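Local coordinates for 65 kDa virulence protein (Salmonella typhimurium, PDB 2GWM), which probably transfers ADP-ribose from NAD+ to an arginine of host actin, which would block its polymerisation, through the catalytic ADP-ribosyltransferase domain described here, at residues Asp75-Lys87 against Lys116-Lys130. Sequence-based numbering, arbitrary orientation.
Sequences DHRVVYRGLKLDK and KAWINDTILNIYLEK
Val-79, Arg-81 and Leu-83 pair with Ile-126, Leu-124 and Thr-122 respectively, two backbone N-H...O=C bonds to each pair, which zips strands 78-83 and 122-127 together antiparallel at the edge of the five-stranded sheet. Beyond the ladder, Leu-128 N donates to Arg-77 O.

Side-chain polar bonds close both ends. The Arg-77 chain, bent at chi2 and chi3 (-65° and -60°), curls back so that NE meets Leu-128 O at 2.7 Å, nearly in the guanidinium plane, while NH2 forms a salt bridge with Glu-129 OE1 (2.6 Å). Guanidinium and carboxylate planes stand almost perpendicular, and Arg-197 takes Glu-129 OE2. At the far end the Asp-121 carboxylate receives two successive amides: Leu-85 N reaches OD1 on its syn lone pair (2.9 Å), and Asp-86 N reaches OD2 on the syn side but out of plane (2.9 Å). Thr-122 OG1 also donates to OD1, and a water links OD2 to Lys-84 NZ. Asp-86 OD2 lies only 3.3 Å from Asp-121 OD2; Arg-192, paired with Asp-86 OD1, probably eases this repulsion.

Side chains pack on both faces of the strand pair. Leu-83 CD1 meets Leu-124 CD1 at 3.7 Å; Val-79 packs on Ile-126 and Leu-128, and Met-149 touches both Val-79 and Leu-128. On the other face Tyr-80 CB touches Ala-117 CB, and its ring runs alongside the Asn-125 amide, the planes 14° apart, with CE1 3.3 Å from OD1.

One water accepts from Gly-82 N and Trp-118 N; a second donates to Trp-118 O and weakly to Gly-82 O. Gly-82 CA-H also contacts Trp-118 O.

Arg-81 NH1 bonds Ser-111 O, and Leu-83 CD2 sits over one face of the Arg-81 guanidinium. Paired backbones and clamped ends probably hold in place the strand carrying Arg-81, consistent with the arginine of the R-S-E motif, whose predicted active-site members here are Arg-81, Ser-111 and Glu-148.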
ATOM      1  N   ASP A  75     -15.211   9.567   4.001  1.00 29.25           N
ATOM      2  CA  ASP A  75     -16.362   8.690   3.798  1.00 29.64           C
ATOM      3  C   ASP A  75     -16.192   7.627   2.730  1.00 28.93           C
ATOM      4  O   ASP A  75     -17.184   7.006   2.327  1.00 29.24           O
ATOM      5  CB  ASP A  75     -17.603   9.550   3.459  1.00 30.40           C
ATOM      6  CG  ASP A  75     -18.166  10.275   4.667  1.00 34.13           C
ATOM      7  OD1 ASP A  75     -17.753  10.001   5.824  1.00 35.93           O
ATOM      8  OD2 ASP A  75     -19.084  11.116   4.479  1.00 41.56           O
ATOM      9  N   HIS A  76     -14.982   7.428   2.214  1.00 27.86           N
ATOM     10  CA  HIS A  76     -14.735   6.452   1.131  1.00 26.86           C
ATOM     11  C   HIS A  76     -15.136   5.062   1.519  1.00 25.94           C
ATOM     12  O   HIS A  76     -14.930   4.636   2.658  1.00 25.24           O
ATOM     13  CB  HIS A  76     -13.285   6.472   0.697  1.00 27.46           C
ATOM     14  CG  HIS A  76     -12.853   7.804   0.205  1.00 26.12           C
ATOM     15  ND1 HIS A  76     -12.360   8.764   1.055  1.00 27.98           N
ATOM     16  CD2 HIS A  76     -12.900   8.372  -1.023  1.00 28.98           C
ATOM     17  CE1 HIS A  76     -12.090   9.859   0.369  1.00 26.77           C
ATOM     18  NE2 HIS A  76     -12.431   9.660  -0.887  1.00 28.15           N
ATOM     19  N   ARG A  77     -15.782   4.380   0.562  1.00 25.73           N
ATOM     20  CA  ARG A  77     -16.225   3.001   0.784  1.00 25.70           C
ATOM     21  C   ARG A  77     -15.628   2.043  -0.215  1.00 23.49           C
ATOM     22  O   ARG A  77     -15.904   0.846  -0.136  1.00 23.76           O
ATOM     23  CB  ARG A  77     -17.739   2.890   0.780  1.00 26.29           C
ATOM     24  CG  ARG A  77     -18.401   3.586   1.968  1.00 26.35           C
ATOM     25  CD  ARG A  77     -18.099   2.995   3.387  1.00 28.32           C
ATOM     26  NE  ARG A  77     -18.529   1.596   3.504  1.00 28.18           N
ATOM     27  CZ  ARG A  77     -19.712   1.183   3.938  1.00 31.09           C
ATOM     28  NH1 ARG A  77     -20.635   2.048   4.307  1.00 32.98           N
ATOM     29  NH2 ARG A  77     -19.971  -0.117   3.995  1.00 31.99           N
ATOM     30  N   VAL A  78     -14.743   2.540  -1.083  1.00 22.85           N
ATOM     31  CA  VAL A  78     -13.987   1.717  -2.000  1.00 22.87           C
ATOM     32  C   VAL A  78     -12.741   2.486  -2.432  1.00 23.32           C
ATOM     33  O   VAL A  78     -12.740   3.700  -2.555  1.00 25.70           O
ATOM     34  CB  VAL A  78     -14.880   1.317  -3.214  1.00 23.84           C
ATOM     35  CG1 VAL A  78     -15.284   2.562  -4.029  1.00 25.34           C
ATOM     36  CG2 VAL A  78     -14.237   0.242  -4.060  1.00 22.68           C
ATOM     37  N   VAL A  79     -11.669   1.755  -2.653  1.00 22.22           N
ATOM     38  CA  VAL A  79     -10.439   2.324  -3.193  1.00 21.96           C
ATOM     39  C   VAL A  79      -9.841   1.317  -4.168  1.00 21.55           C
ATOM     40  O   VAL A  79     -10.278   0.147  -4.235  1.00 21.36           O
ATOM     41  CB  VAL A  79      -9.387   2.648  -2.055  1.00 22.45           C
ATOM     42  CG1 VAL A  79      -9.834   3.806  -1.230  1.00 23.72           C
ATOM     43  CG2 VAL A  79      -9.112   1.447  -1.231  1.00 22.31           C
ATOM     44  N   TYR A  80      -8.817   1.734  -4.893  1.00 20.61           N
ATOM     45  CA  TYR A  80      -8.309   0.960  -5.999  1.00 22.07           C
ATOM     46  C   TYR A  80      -6.821   0.871  -5.967  1.00 21.86           C
ATOM     47  O   TYR A  80      -6.113   1.780  -5.457  1.00 23.67           O
ATOM     48  CB  TYR A  80      -8.667   1.619  -7.360  1.00 24.59           C
ATOM     49  CG  TYR A  80     -10.107   2.004  -7.455  1.00 26.62           C
ATOM     50  CD1 TYR A  80     -11.065   1.041  -7.697  1.00 29.42           C
ATOM     51  CD2 TYR A  80     -10.533   3.280  -7.177  1.00 28.82           C
ATOM     52  CE1 TYR A  80     -12.407   1.358  -7.748  1.00 31.41           C
ATOM     53  CE2 TYR A  80     -11.894   3.626  -7.213  1.00 31.67           C
ATOM     54  CZ  TYR A  80     -12.834   2.632  -7.519  1.00 30.22           C
ATOM     55  OH  TYR A  80     -14.197   2.846  -7.595  1.00 34.77           O
ATOM     56  N   ARG A  81      -6.316  -0.224  -6.511  1.00 21.48           N
ATOM     57  CA  ARG A  81      -4.900  -0.436  -6.653  1.00 23.65           C
ATOM     58  C   ARG A  81      -4.597  -1.328  -7.839  1.00 23.27           C
ATOM     59  O   ARG A  81      -5.202  -2.361  -7.948  1.00 24.71           O
ATOM     60  CB  ARG A  81      -4.266  -1.003  -5.385  1.00 25.20           C
ATOM     61  CG  ARG A  81      -2.811  -1.210  -5.491  1.00 28.44           C
ATOM     62  CD  ARG A  81      -2.022   0.049  -5.767  1.00 33.95           C
ATOM     63  NE  ARG A  81      -0.605  -0.257  -5.894  1.00 36.69           N
ATOM     64  CZ  ARG A  81       0.219  -0.513  -4.879  1.00 40.92           C
ATOM     65  NH1 ARG A  81      -0.212  -0.493  -3.635  1.00 40.02           N
ATOM     66  NH2 ARG A  81       1.504  -0.788  -5.125  1.00 40.62           N
ATOM     67  N   GLY A  82      -3.679  -0.906  -8.681  1.00 23.23           N
ATOM     68  CA  GLY A  82      -3.092  -1.748  -9.720  1.00 23.38           C
ATOM     69  C   GLY A  82      -1.859  -2.450  -9.172  1.00 25.68           C
ATOM     70  O   GLY A  82      -1.005  -1.789  -8.503  1.00 28.49           O
ATOM     71  N   LEU A  83      -1.754  -3.767  -9.383  1.00 25.64           N
ATOM     72  CA  LEU A  83      -0.607  -4.625  -8.988  1.00 27.88           C
ATOM     73  C   LEU A  83      -0.093  -5.446 -10.168  1.00 26.91           C
ATOM     74  O   LEU A  83      -0.833  -5.849 -11.062  1.00 24.30           O
ATOM     75  CB  LEU A  83      -0.971  -5.642  -7.871  1.00 28.88           C
ATOM     76  CG  LEU A  83      -1.335  -5.282  -6.449  1.00 35.11           C
ATOM     77  CD1 LEU A  83      -1.501  -6.550  -5.642  1.00 35.61           C
ATOM     78  CD2 LEU A  83      -0.277  -4.420  -5.830  1.00 35.39           C
ATOM     79  N   LYS A  84       1.190  -5.767 -10.152  1.00 26.91           N
ATOM     80  CA  LYS A  84       1.742  -6.713 -11.054  1.00 28.17           C
ATOM     81  C   LYS A  84       1.838  -7.981 -10.277  1.00 27.87           C
ATOM     82  O   LYS A  84       2.705  -8.102  -9.371  1.00 30.79           O
ATOM     83  CB  LYS A  84       3.111  -6.233 -11.490  1.00 28.75           C
ATOM     84  CG  LYS A  84       3.669  -7.004 -12.582  1.00 30.96           C
ATOM     85  CD  LYS A  84       5.015  -6.461 -12.997  1.00 34.26           C
ATOM     86  CE  LYS A  84       5.385  -6.986 -14.364  1.00 40.64           C
ATOM     87  NZ  LYS A  84       5.078  -8.462 -14.551  1.00 45.15           N
ATOM     88  N   LEU A  85       0.949  -8.933 -10.555  1.00 25.90           N
ATOM     89  CA  LEU A  85       0.990 -10.245  -9.914  1.00 26.17           C
ATOM     90  C   LEU A  85       1.452 -11.376 -10.780  1.00 27.15           C
ATOM     91  O   LEU A  85       1.644 -12.470 -10.258  1.00 27.67           O
ATOM     92  CB  LEU A  85      -0.373 -10.642  -9.348  1.00 26.20           C
ATOM     93  CG  LEU A  85      -0.958  -9.851  -8.206  1.00 27.58           C
ATOM     94  CD1 LEU A  85      -2.314 -10.502  -7.818  1.00 29.08           C
ATOM     95  CD2 LEU A  85       0.007  -9.787  -7.029  1.00 30.58           C
ATOM     96  N   ASP A  86       1.676 -11.161 -12.075  1.00 27.15           N
ATOM     97  CA  ASP A  86       1.994 -12.249 -12.970  1.00 28.52           C
ATOM     98  C   ASP A  86       3.484 -12.530 -13.135  1.00 30.11           C
ATOM     99  O   ASP A  86       3.856 -13.286 -14.035  1.00 29.86           O
ATOM    100  CB  ASP A  86       1.322 -12.034 -14.332  1.00 29.05           C
ATOM    101  CG  ASP A  86      -0.159 -12.182 -14.253  1.00 29.32           C
ATOM    102  OD1 ASP A  86      -0.606 -13.130 -13.637  1.00 27.32           O
ATOM    103  OD2 ASP A  86      -0.893 -11.375 -14.825  1.00 31.48           O
ATOM    104  N   LYS A  87       4.300 -12.005 -12.225  1.00 31.93           N
ATOM    105  CA  LYS A  87       5.745 -12.327 -12.184  1.00 34.58           C
ATOM    106  C   LYS A  87       5.937 -13.756 -11.668  1.00 36.19           C
ATOM    107  O   LYS A  87       5.346 -14.122 -10.652  1.00 36.18           O
ATOM    108  CB  LYS A  87       6.487 -11.376 -11.251  1.00 35.18           C
ATOM    109  CG  LYS A  87       6.205  -9.885 -11.459  1.00 37.35           C
ATOM    110  CD  LYS A  87       7.279  -8.937 -10.911  1.00 39.00           C
ATOM    111  CE  LYS A  87       7.749  -9.303  -9.515  1.00 42.34           C
ATOM    112  NZ  LYS A  87       9.078  -8.673  -9.172  1.00 45.77           N
ATOM    113  N   LYS A 116      -8.718   6.401  -8.738  1.00 26.49           N
ATOM    114  CA  LYS A 116      -8.417   5.610  -9.912  1.00 28.39           C
ATOM    115  C   LYS A 116      -7.378   4.524  -9.672  1.00 27.75           C
ATOM    116  O   LYS A 116      -6.605   4.589  -8.736  1.00 28.52           O
ATOM    117  CB  LYS A 116      -7.930   6.552 -10.994  1.00 28.97           C
ATOM    118  CG  LYS A 116      -6.501   6.973 -10.791  1.00 32.52           C
ATOM    119  CD  LYS A 116      -6.075   7.906 -11.901  1.00 35.31           C
ATOM    120  CE  LYS A 116      -5.871   9.347 -11.435  1.00 38.59           C
ATOM    121  NZ  LYS A 116      -5.414  10.221 -12.599  1.00 40.13           N
ATOM    122  N   ALA A 117      -7.365   3.507 -10.520  1.00 26.57           N
ATOM    123  CA  ALA A 117      -6.243   2.543 -10.477  1.00 26.46           C
ATOM    124  C   ALA A 117      -5.325   2.764 -11.658  1.00 26.21           C
ATOM    125  O   ALA A 117      -5.775   3.019 -12.777  1.00 27.09           O
ATOM    126  CB  ALA A 117      -6.768   1.179 -10.552  1.00 27.52           C
ATOM    127  N   TRP A 118      -4.040   2.610 -11.402  1.00 25.18           N
ATOM    128  CA  TRP A 118      -3.049   2.563 -12.457  1.00 27.27           C
ATOM    129  C   TRP A 118      -3.058   1.186 -13.044  1.00 24.87           C
ATOM    130  O   TRP A 118      -2.916   0.166 -12.381  1.00 25.99           O
ATOM    131  CB  TRP A 118      -1.665   2.941 -11.927  1.00 30.81           C
ATOM    132  CG  TRP A 118      -1.655   4.455 -11.685  1.00 34.89           C
ATOM    133  CD1 TRP A 118      -2.295   5.136 -10.672  1.00 40.26           C
ATOM    134  CD2 TRP A 118      -1.072   5.433 -12.518  1.00 38.12           C
ATOM    135  NE1 TRP A 118      -2.087   6.485 -10.815  1.00 41.68           N
ATOM    136  CE2 TRP A 118      -1.341   6.693 -11.941  1.00 39.24           C
ATOM    137  CE3 TRP A 118      -0.308   5.377 -13.678  1.00 40.45           C
ATOM    138  CZ2 TRP A 118      -0.886   7.872 -12.495  1.00 40.15           C
ATOM    139  CZ3 TRP A 118       0.143   6.553 -14.237  1.00 40.63           C
ATOM    140  CH2 TRP A 118      -0.143   7.790 -13.638  1.00 41.13           C
ATOM    141  N   ILE A 119      -3.252   1.165 -14.344  1.00 22.28           N
ATOM    142  CA  ILE A 119      -3.379  -0.113 -15.067  1.00 22.57           C
ATOM    143  C   ILE A 119      -2.153  -0.993 -14.870  1.00 21.23           C
ATOM    144  O   ILE A 119      -1.005  -0.503 -14.873  1.00 22.72           O
ATOM    145  CB  ILE A 119      -3.619   0.182 -16.519  1.00 21.05           C
ATOM    146  CG1 ILE A 119      -4.986   0.861 -16.743  1.00 20.68           C
ATOM    147  CG2 ILE A 119      -3.470  -1.116 -17.380  1.00 21.61           C
ATOM    148  CD1 ILE A 119      -5.193   1.440 -18.091  1.00 23.65           C
ATOM    149  N   ASN A 120      -2.403  -2.266 -14.623  1.00 21.24           N
ATOM    150  CA  ASN A 120      -1.422  -3.287 -14.480  1.00 21.52           C
ATOM    151  C   ASN A 120      -2.093  -4.628 -14.751  1.00 19.84           C
ATOM    152  O   ASN A 120      -3.273  -4.655 -15.109  1.00 20.33           O
ATOM    153  CB  ASN A 120      -0.848  -3.270 -13.056  1.00 24.98           C
ATOM    154  CG  ASN A 120       0.596  -3.617 -12.992  1.00 26.85           C
ATOM    155  OD1 ASN A 120       1.079  -4.534 -13.685  1.00 28.97           O
ATOM    156  ND2 ASN A 120       1.352  -2.871 -12.115  1.00 31.47           N
ATOM    157  N   ASP A 121      -1.371  -5.729 -14.596  1.00 19.12           N
ATOM    158  CA  ASP A 121      -2.012  -7.025 -14.868  1.00 20.11           C
ATOM    159  C   ASP A 121      -3.212  -7.326 -13.971  1.00 18.78           C
ATOM    160  O   ASP A 121      -4.141  -8.019 -14.375  1.00 19.39           O
ATOM    161  CB  ASP A 121      -1.022  -8.197 -14.977  1.00 21.51           C
ATOM    162  CG  ASP A 121      -0.327  -8.624 -13.661  1.00 22.92           C
ATOM    163  OD1 ASP A 121      -1.018  -8.745 -12.630  1.00 22.94           O
ATOM    164  OD2 ASP A 121       0.935  -8.882 -13.704  1.00 24.43           O
ATOM    165  N   THR A 122      -3.201  -6.770 -12.778  1.00 18.17           N
ATOM    166  CA  THR A 122      -4.245  -6.966 -11.801  1.00 18.64           C
ATOM    167  C   THR A 122      -4.775  -5.626 -11.314  1.00 19.40           C
ATOM    168  O   THR A 122      -3.989  -4.748 -10.907  1.00 20.65           O
ATOM    169  CB  THR A 122      -3.687  -7.766 -10.615  1.00 20.18           C
ATOM    170  OG1 THR A 122      -3.189  -8.997 -11.068  1.00 21.35           O
ATOM    171  CG2 THR A 122      -4.728  -7.983  -9.576  1.00 21.41           C
ATOM    172  N   ILE A 123      -6.077  -5.443 -11.311  1.00 18.23           N
ATOM    173  CA  ILE A 123      -6.712  -4.309 -10.708  1.00 19.23           C
ATOM    174  C   ILE A 123      -7.447  -4.800  -9.492  1.00 19.69           C
ATOM    175  O   ILE A 123      -8.286  -5.700  -9.544  1.00 19.32           O
ATOM    176  CB  ILE A 123      -7.754  -3.635 -11.638  1.00 20.10           C
ATOM    177  CG1 ILE A 123      -7.174  -3.298 -13.011  1.00 22.82           C
ATOM    178  CG2 ILE A 123      -8.344  -2.382 -11.005  1.00 21.69           C
ATOM    179  CD1 ILE A 123      -5.927  -2.504 -12.989  1.00 22.82           C
ATOM    180  N   LEU A 124      -7.098  -4.227  -8.352  1.00 19.18           N
ATOM    181  CA  LEU A 124      -7.840  -4.477  -7.103  1.00 18.74           C
ATOM    182  C   LEU A 124      -8.908  -3.432  -6.875  1.00 19.62           C
ATOM    183  O   LEU A 124      -8.659  -2.222  -6.921  1.00 20.25           O
ATOM    184  CB  LEU A 124      -6.879  -4.408  -5.920  1.00 19.48           C
ATOM    185  CG  LEU A 124      -5.690  -5.311  -5.991  1.00 20.63           C
ATOM    186  CD1 LEU A 124      -4.839  -5.207  -4.709  1.00 22.05           C
ATOM    187  CD2 LEU A 124      -5.987  -6.737  -6.299  1.00 24.36           C
ATOM    188  N   ASN A 125     -10.140  -3.892  -6.618  1.00 18.84           N
ATOM    189  CA  ASN A 125     -11.275  -3.097  -6.296  1.00 19.39           C
ATOM    190  C   ASN A 125     -11.572  -3.441  -4.853  1.00 19.20           C
ATOM    191  O   ASN A 125     -11.988  -4.496  -4.559  1.00 20.10           O
ATOM    192  CB  ASN A 125     -12.459  -3.551  -7.214  1.00 20.20           C
ATOM    193  CG  ASN A 125     -13.724  -2.803  -6.973  1.00 21.41           C
ATOM    194  OD1 ASN A 125     -13.737  -1.565  -6.873  1.00 25.08           O
ATOM    195  ND2 ASN A 125     -14.860  -3.562  -6.908  1.00 24.15           N
ATOM    196  N   ILE A 126     -11.200  -2.529  -3.965  1.00 19.25           N
ATOM    197  CA  ILE A 126     -11.134  -2.776  -2.518  1.00 20.20           C
ATOM    198  C   ILE A 126     -12.219  -2.061  -1.761  1.00 19.27           C
ATOM    199  O   ILE A 126     -12.168  -0.835  -1.605  1.00 20.68           O
ATOM    200  CB  ILE A 126      -9.753  -2.348  -1.972  1.00 20.09           C
ATOM    201  CG1 ILE A 126      -8.616  -3.022  -2.705  1.00 20.74           C
ATOM    202  CG2 ILE A 126      -9.668  -2.682  -0.485  1.00 21.31           C
ATOM    203  CD1 ILE A 126      -7.257  -2.517  -2.304  1.00 22.02           C
ATOM    204  N   TYR A 127     -13.213  -2.813  -1.302  1.00 20.03           N
ATOM    205  CA  TYR A 127     -14.299  -2.246  -0.541  1.00 20.63           C
ATOM    206  C   TYR A 127     -13.899  -2.013   0.899  1.00 19.87           C
ATOM    207  O   TYR A 127     -13.211  -2.827   1.499  1.00 20.51           O
ATOM    208  CB  TYR A 127     -15.512  -3.148  -0.595  1.00 21.00           C
ATOM    209  CG  TYR A 127     -16.085  -3.198  -2.021  1.00 21.34           C
ATOM    210  CD1 TYR A 127     -16.710  -2.082  -2.563  1.00 21.04           C
ATOM    211  CD2 TYR A 127     -15.918  -4.319  -2.838  1.00 24.45           C
ATOM    212  CE1 TYR A 127     -17.261  -2.111  -3.821  1.00 23.67           C
ATOM    213  CE2 TYR A 127     -16.420  -4.349  -4.124  1.00 26.25           C
ATOM    214  CZ  TYR A 127     -17.080  -3.228  -4.636  1.00 25.18           C
ATOM    215  OH  TYR A 127     -17.589  -3.294  -5.931  1.00 27.56           O
ATOM    216  N   LEU A 128     -14.417  -0.947   1.464  1.00 20.23           N
ATOM    217  CA  LEU A 128     -14.097  -0.536   2.815  1.00 20.57           C
ATOM    218  C   LEU A 128     -15.333  -0.404   3.621  1.00 20.37           C
ATOM    219  O   LEU A 128     -16.332   0.036   3.103  1.00 21.40           O
ATOM    220  CB  LEU A 128     -13.430   0.846   2.799  1.00 20.68           C
ATOM    221  CG  LEU A 128     -12.162   0.916   1.952  1.00 21.50           C
ATOM    222  CD1 LEU A 128     -11.630   2.344   2.000  1.00 23.66           C
ATOM    223  CD2 LEU A 128     -11.072  -0.089   2.361  1.00 20.81           C
ATOM    224  N   GLU A 129     -15.290  -0.825   4.876  1.00 20.95           N
ATOM    225  CA  GLU A 129     -16.382  -0.581   5.814  1.00 21.29           C
ATOM    226  C   GLU A 129     -16.041   0.572   6.733  1.00 21.91           C
ATOM    227  O   GLU A 129     -14.878   0.918   6.893  1.00 21.96           O
ATOM    228  CB  GLU A 129     -16.663  -1.832   6.652  1.00 21.95           C
ATOM    229  CG  GLU A 129     -17.204  -3.006   5.901  1.00 27.30           C
ATOM    230  CD  GLU A 129     -18.402  -2.648   5.070  1.00 29.92           C
ATOM    231  OE1 GLU A 129     -19.357  -2.071   5.675  1.00 34.38           O
ATOM    232  OE2 GLU A 129     -18.400  -2.924   3.839  1.00 32.14           O
ATOM    233  N   LYS A 130     -17.057   1.172   7.333  1.00 23.14           N
ATOM    234  CA  LYS A 130     -16.874   2.397   8.127  1.00 24.40           C
ATOM    235  C   LYS A 130     -15.936   2.116   9.257  1.00 24.14           C
ATOM    236  O   LYS A 130     -16.002   1.065   9.836  1.00 24.84           O
ATOM    237  CB  LYS A 130     -18.191   2.862   8.695  1.00 24.95           C
ATOM    238  CG  LYS A 130     -19.128   3.503   7.734  1.00 29.64           C
ATOM    239  CD  LYS A 130     -20.418   3.810   8.502  1.00 31.25           C
ATOM    240  CE  LYS A 130     -21.648   4.042   7.653  1.00 34.55           C
ATOM    241  NZ  LYS A 130     -22.845   4.261   8.504  1.00 36.73           N
TER
HETATM  242  O   HOH W   1     -15.854  -0.107  -7.447  1.00 31.00           O
HETATM  243  O   HOH W   2      -2.817   2.039  -8.732  1.00 27.16           O
HETATM  244  O   HOH W   3      -0.126  -0.106 -11.225  1.00 28.34           O
HETATM  245  O   HOH W   4       2.646  -8.206 -15.537  1.00 32.19           O